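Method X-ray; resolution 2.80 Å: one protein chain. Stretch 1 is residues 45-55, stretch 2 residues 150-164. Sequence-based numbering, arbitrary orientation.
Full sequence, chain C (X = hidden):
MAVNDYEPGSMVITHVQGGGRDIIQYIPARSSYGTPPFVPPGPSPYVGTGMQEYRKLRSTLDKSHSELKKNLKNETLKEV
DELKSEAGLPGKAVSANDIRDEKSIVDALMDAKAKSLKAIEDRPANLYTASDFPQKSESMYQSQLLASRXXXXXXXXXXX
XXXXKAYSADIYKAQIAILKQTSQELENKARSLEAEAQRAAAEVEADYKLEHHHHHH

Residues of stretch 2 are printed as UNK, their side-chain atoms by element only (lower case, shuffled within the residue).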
# COMPACT_ATOMS: atom_id res chain seq x y z
N PRO C 45 -11.70 -8.22 7.64
CA PRO C 45 -13.14 -8.02 7.87
C PRO C 45 -13.85 -9.17 8.64
O PRO C 45 -15.04 -9.06 9.00
CB PRO C 45 -13.69 -7.86 6.44
CG PRO C 45 -12.58 -8.18 5.50
CD PRO C 45 -11.44 -8.72 6.28
N TYR C 46 -13.11 -10.28 8.90
CA TYR C 46 -13.66 -11.50 9.51
C TYR C 46 -13.54 -11.58 11.03
O TYR C 46 -14.08 -12.52 11.63
CB TYR C 46 -12.99 -12.76 8.89
CG TYR C 46 -12.65 -12.65 7.42
CD1 TYR C 46 -13.63 -12.81 6.45
CD2 TYR C 46 -11.35 -12.38 7.00
CE1 TYR C 46 -13.34 -12.68 5.09
CE2 TYR C 46 -11.04 -12.27 5.64
CZ TYR C 46 -12.04 -12.41 4.69
OH TYR C 46 -11.72 -12.34 3.36
N VAL C 47 -12.82 -10.64 11.65
CA VAL C 47 -12.58 -10.68 13.10
C VAL C 47 -13.91 -10.61 13.91
O VAL C 47 -14.22 -11.56 14.64
CB VAL C 47 -11.51 -9.66 13.60
CG1 VAL C 47 -11.24 -9.85 15.08
CG2 VAL C 47 -10.21 -9.82 12.83
N GLY C 48 -14.70 -9.55 13.69
CA GLY C 48 -15.99 -9.33 14.34
C GLY C 48 -16.90 -10.53 14.30
O GLY C 48 -17.34 -11.00 15.36
N THR C 49 -17.17 -11.06 13.08
CA THR C 49 -18.04 -12.22 12.86
C THR C 49 -17.37 -13.52 13.36
O THR C 49 -18.07 -14.42 13.83
CB THR C 49 -18.56 -12.30 11.41
OG1 THR C 49 -17.47 -12.47 10.52
CG2 THR C 49 -19.37 -11.07 11.00
N GLY C 50 -16.04 -13.57 13.31
CA GLY C 50 -15.26 -14.70 13.81
C GLY C 50 -15.39 -14.88 15.30
O GLY C 50 -15.55 -16.01 15.80
N MET C 51 -15.33 -13.75 16.02
CA MET C 51 -15.47 -13.68 17.47
C MET C 51 -16.89 -14.02 17.90
O MET C 51 -17.08 -14.76 18.87
CB MET C 51 -15.01 -12.31 17.99
CG MET C 51 -13.46 -12.10 17.98
SD MET C 51 -12.36 -13.52 18.39
CE MET C 51 -12.68 -13.72 20.14
N GLN C 52 -17.89 -13.52 17.11
CA GLN C 52 -19.34 -13.73 17.23
C GLN C 52 -19.68 -15.22 17.03
O GLN C 52 -20.50 -15.75 17.78
CB GLN C 52 -20.06 -12.88 16.15
CG GLN C 52 -21.59 -12.90 16.19
CD GLN C 52 -22.17 -12.48 14.85
OE1 GLN C 52 -21.94 -11.36 14.35
NE2 GLN C 52 -22.95 -13.38 14.23
N GLU C 53 -19.06 -15.89 16.03
CA GLU C 53 -19.28 -17.31 15.74
C GLU C 53 -18.65 -18.21 16.80
O GLU C 53 -19.20 -19.28 17.10
CB GLU C 53 -18.77 -17.69 14.34
CG GLU C 53 -19.60 -17.15 13.18
CD GLU C 53 -21.08 -17.43 13.25
OE1 GLU C 53 -21.46 -18.63 13.19
OE2 GLU C 53 -21.87 -16.46 13.39
N TYR C 54 -17.51 -17.76 17.38
CA TYR C 54 -16.78 -18.46 18.44
C TYR C 54 -17.62 -18.49 19.70
O TYR C 54 -17.81 -19.56 20.27
CB TYR C 54 -15.43 -17.78 18.72
CG TYR C 54 -14.60 -18.50 19.77
CD1 TYR C 54 -14.79 -18.25 21.12
CD2 TYR C 54 -13.62 -19.42 19.40
CE1 TYR C 54 -14.07 -18.94 22.09
CE2 TYR C 54 -12.87 -20.10 20.35
CZ TYR C 54 -13.10 -19.86 21.70
OH TYR C 54 -12.37 -20.50 22.66
N ARG C 55 -18.09 -17.32 20.15
CA ARG C 55 -18.92 -17.18 21.34
C ARG C 55 -20.19 -18.07 21.25
O ARG C 55 -20.54 -18.72 22.25
CB ARG C 55 -19.24 -15.69 21.61
CG ARG C 55 -18.04 -14.90 22.14
CD ARG C 55 -18.31 -13.42 22.25
NE ARG C 55 -17.92 -12.72 21.02
CZ ARG C 55 -17.94 -11.39 20.87
NH1 ARG C 55 -18.31 -10.61 21.87
NH2 ARG C 55 -17.60 -10.85 19.71
N UNK C 150 -6.95 -13.68 7.68
CA UNK C 150 -7.79 -14.54 6.85
C UNK C 150 -9.07 -15.00 7.54
O UNK C 150 -9.33 -14.65 8.70
c UNK C 150 -4.83 -18.70 7.31
c UNK C 150 -6.33 -16.67 7.25
c UNK C 150 -5.30 -17.52 6.51
n UNK C 150 -4.02 -19.62 6.49
c UNK C 150 -6.99 -15.72 6.26
N UNK C 151 -9.90 -15.73 6.78
CA UNK C 151 -11.20 -16.25 7.17
C UNK C 151 -11.13 -17.16 8.39
O UNK C 151 -10.28 -18.04 8.45
c UNK C 151 -14.29 -16.37 6.49
c UNK C 151 -15.60 -16.75 6.78
c UNK C 151 -14.97 -19.05 6.65
c UNK C 151 -13.66 -18.67 6.37
c UNK C 151 -15.93 -18.09 6.87
c UNK C 151 -13.31 -17.33 6.27
c UNK C 151 -11.89 -16.92 5.98
N UNK C 152 -12.05 -16.93 9.34
CA UNK C 152 -12.17 -17.60 10.63
C UNK C 152 -12.43 -19.10 10.56
O UNK C 152 -11.90 -19.83 11.38
c UNK C 152 -14.61 -16.84 11.01
c UNK C 152 -15.06 -15.70 10.34
c UNK C 152 -13.20 -16.92 11.54
c UNK C 152 -15.53 -17.85 11.25
c UNK C 152 -16.38 -15.60 9.88
o UNK C 152 -18.55 -16.56 9.64
c UNK C 152 -16.84 -17.78 10.78
c UNK C 152 -17.26 -16.65 10.09
N UNK C 153 -13.21 -19.52 9.57
CA UNK C 153 -13.62 -20.91 9.33
C UNK C 153 -12.71 -22.05 9.76
O UNK C 153 -13.15 -22.92 10.52
N UNK C 154 -11.44 -22.05 9.28
CA UNK C 154 -10.47 -23.11 9.59
C UNK C 154 -10.04 -23.10 11.06
O UNK C 154 -9.88 -24.17 11.65
c UNK C 154 -9.24 -23.08 8.64
o UNK C 154 -7.74 -20.36 7.09
c UNK C 154 -8.29 -21.90 8.82
c UNK C 154 -7.49 -21.48 7.60
o UNK C 154 -6.62 -22.27 7.16
N UNK C 155 -9.89 -21.90 11.64
CA UNK C 155 -9.47 -21.69 13.03
C UNK C 155 -10.54 -22.15 13.99
O UNK C 155 -10.23 -22.91 14.92
c UNK C 155 -9.13 -20.21 13.29
c UNK C 155 -5.69 -19.66 11.76
c UNK C 155 -8.32 -18.91 11.30
c UNK C 155 -5.99 -18.85 10.69
c UNK C 155 -6.71 -20.09 12.62
c UNK C 155 -7.30 -18.47 10.45
c UNK C 155 -8.03 -19.71 12.40
N UNK C 156 -11.79 -21.69 13.75
CA UNK C 156 -12.97 -21.99 14.52
C UNK C 156 -13.22 -23.50 14.56
O UNK C 156 -13.45 -24.03 15.65
c UNK C 156 -15.55 -21.43 14.58
c UNK C 156 -15.60 -21.00 16.05
c UNK C 156 -16.59 -20.69 13.79
c UNK C 156 -14.17 -21.21 13.96
N UNK C 157 -13.13 -24.19 13.39
CA UNK C 157 -13.35 -25.63 13.31
C UNK C 157 -12.29 -26.39 14.09
O UNK C 157 -12.63 -27.33 14.82
c UNK C 157 -13.41 -26.09 11.84
o UNK C 157 -14.85 -26.10 9.91
o UNK C 157 -15.73 -25.48 11.85
c UNK C 157 -14.76 -25.86 11.15
N UNK C 158 -11.02 -25.94 14.00
CA UNK C 158 -9.90 -26.55 14.73
C UNK C 158 -10.05 -26.37 16.24
O UNK C 158 -9.91 -27.35 16.97
c UNK C 158 -7.35 -26.83 14.78
c UNK C 158 -4.93 -29.25 14.74
c UNK C 158 -6.68 -27.77 13.79
n UNK C 158 -5.81 -30.24 14.89
c UNK C 158 -8.54 -26.05 14.21
n UNK C 158 -3.67 -29.44 15.11
n UNK C 158 -5.31 -28.09 14.20
N UNK C 159 -10.33 -25.13 16.72
CA UNK C 159 -10.49 -24.84 18.15
C UNK C 159 -11.63 -25.64 18.77
O UNK C 159 -11.49 -26.11 19.90
c UNK C 159 -7.85 -21.37 19.43
c UNK C 159 -8.56 -22.17 17.53
n UNK C 159 -8.97 -22.02 19.71
n UNK C 159 -7.57 -21.42 18.14
c UNK C 159 -10.68 -23.34 18.42
c UNK C 159 -9.41 -22.55 18.51
N UNK C 160 -12.75 -25.83 18.04
CA UNK C 160 -13.92 -26.57 18.53
C UNK C 160 -13.66 -28.08 18.54
O UNK C 160 -13.93 -28.72 19.56
s UNK C 160 -15.81 -23.83 19.56
c UNK C 160 -15.64 -24.66 17.93
c UNK C 160 -14.21 -23.22 19.81
c UNK C 160 -15.23 -26.17 17.81
N UNK C 161 -13.08 -28.65 17.46
CA UNK C 161 -12.69 -30.07 17.39
C UNK C 161 -11.70 -30.43 18.52
O UNK C 161 -11.85 -31.47 19.15
o UNK C 161 -13.02 -30.25 14.98
c UNK C 161 -12.08 -30.43 16.04
N UNK C 162 -10.73 -29.53 18.80
CA UNK C 162 -9.70 -29.65 19.84
C UNK C 162 -10.26 -29.51 21.26
O UNK C 162 -9.66 -30.04 22.20
c UNK C 162 -6.78 -30.21 18.56
o UNK C 162 -6.39 -30.55 19.70
c UNK C 162 -8.56 -28.64 19.60
o UNK C 162 -6.49 -30.83 17.51
c UNK C 162 -7.64 -28.96 18.43
N UNK C 163 -11.39 -28.79 21.43
CA UNK C 163 -12.08 -28.60 22.70
C UNK C 163 -13.08 -29.73 22.91
O UNK C 163 -13.41 -30.04 24.04
c UNK C 163 -12.79 -27.24 22.77
c UNK C 163 -12.69 -24.76 22.67
c UNK C 163 -11.88 -26.01 22.75
c UNK C 163 -11.01 -25.94 23.98
N UNK C 164 -13.58 -30.33 21.80
CA UNK C 164 -14.48 -31.48 21.85
C UNK C 164 -13.67 -32.63 22.47
O UNK C 164 -14.13 -33.24 23.43
c UNK C 164 -14.97 -31.86 20.45

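Position 150 carries four carbons in a row ending in a nitrogen. Its CA-to-CB bond points away from stretch 1, leaving the backbone to make the contact, with its O 3.5 Å from Tyr46 CD2. This is Lys150, whose long chain can lead its charge off the contact. At 151 one carbon bears a ring of six carbons with no heteroatom; the ring's edge meets the face of Tyr46, planes at 90°, one ring carbon 3.6 Å from Tyr46 CD1. This is Phe151, an apolar ring suited to such packing.

Position 152 has the same ring bearing an oxygen. Its CB points toward stretch 1, and the ring lies flat against the helix where Gly50 has no side chain. Gly50 CA approaches the first ring carbon to 3.6 Å, a CH-pi contact over the ring face, while Thr49 OG1 comes within 3.4 Å of another ring carbon. It is Tyr152, its flat ring matching the glycine surface. Position 153 has no side-chain atoms and is Gly153; a CB here would run into Phe151 CE2.

Position 154, three carbons, the third carrying two oxygens, is out of reach of stretch 1: Glu154, its charge joined to Lys150 by a long salt bridge (Glu154 OE2 to Lys150 NZ, 3.8 Å). Position 155, one carbon and a plain six-carbon ring, is also out of reach: Phe155, apolar and buried.

At 156 four carbons fork at the second, one branch tip 3.7 Å from Glu53 CB and the other 3.7 Å from Tyr54 CA. This is Leu156, whose fork gives two methyl ends for two neighbours.

Positions 157 and 158 miss stretch 1. The first, two carbons with two oxygens on the second, is Asp157; the next, three carbons, a nitrogen and a carbon with two more nitrogens, is Arg158. Both are polar and partly exposed.

Position 159 has a five-membered ring with two nitrogens, its CB at the edge of the Tyr54 ring: His159, both nitrogens hydrogen-bonded elsewhere in the structure. Position 160, two carbons, sulfur and a carbon, brings its last carbon to 3.4 Å from Tyr54 CE2; it is Met160, its flexible chain suited to that reach.

Beyond reach again, 161 has one carbon and one oxygen, Ser161, whose OG bonds to Asp157 O; 162 has three carbons ending in two oxygens, Glu162, which pairs with Arg158 (Glu162 OE2 to Arg158 NH1, 2.8 Å). Position 163, four carbons forked at the second, lies near the Tyr54 hydroxyl: Leu163, apolar and buried. Position 164, a lone carbon out of reach of stretch 1, is Ala164, small and buried.

The contact works by packing, without a hydrogen bond across it. Two helices run nearly parallel, at 21°; Tyr152 covers Gly50, and Tyr54 is a knob among Leu156, His159, Met160 and Leu163.

Stretch 2, residues 150-164: KFYGEFLDRHMSELA
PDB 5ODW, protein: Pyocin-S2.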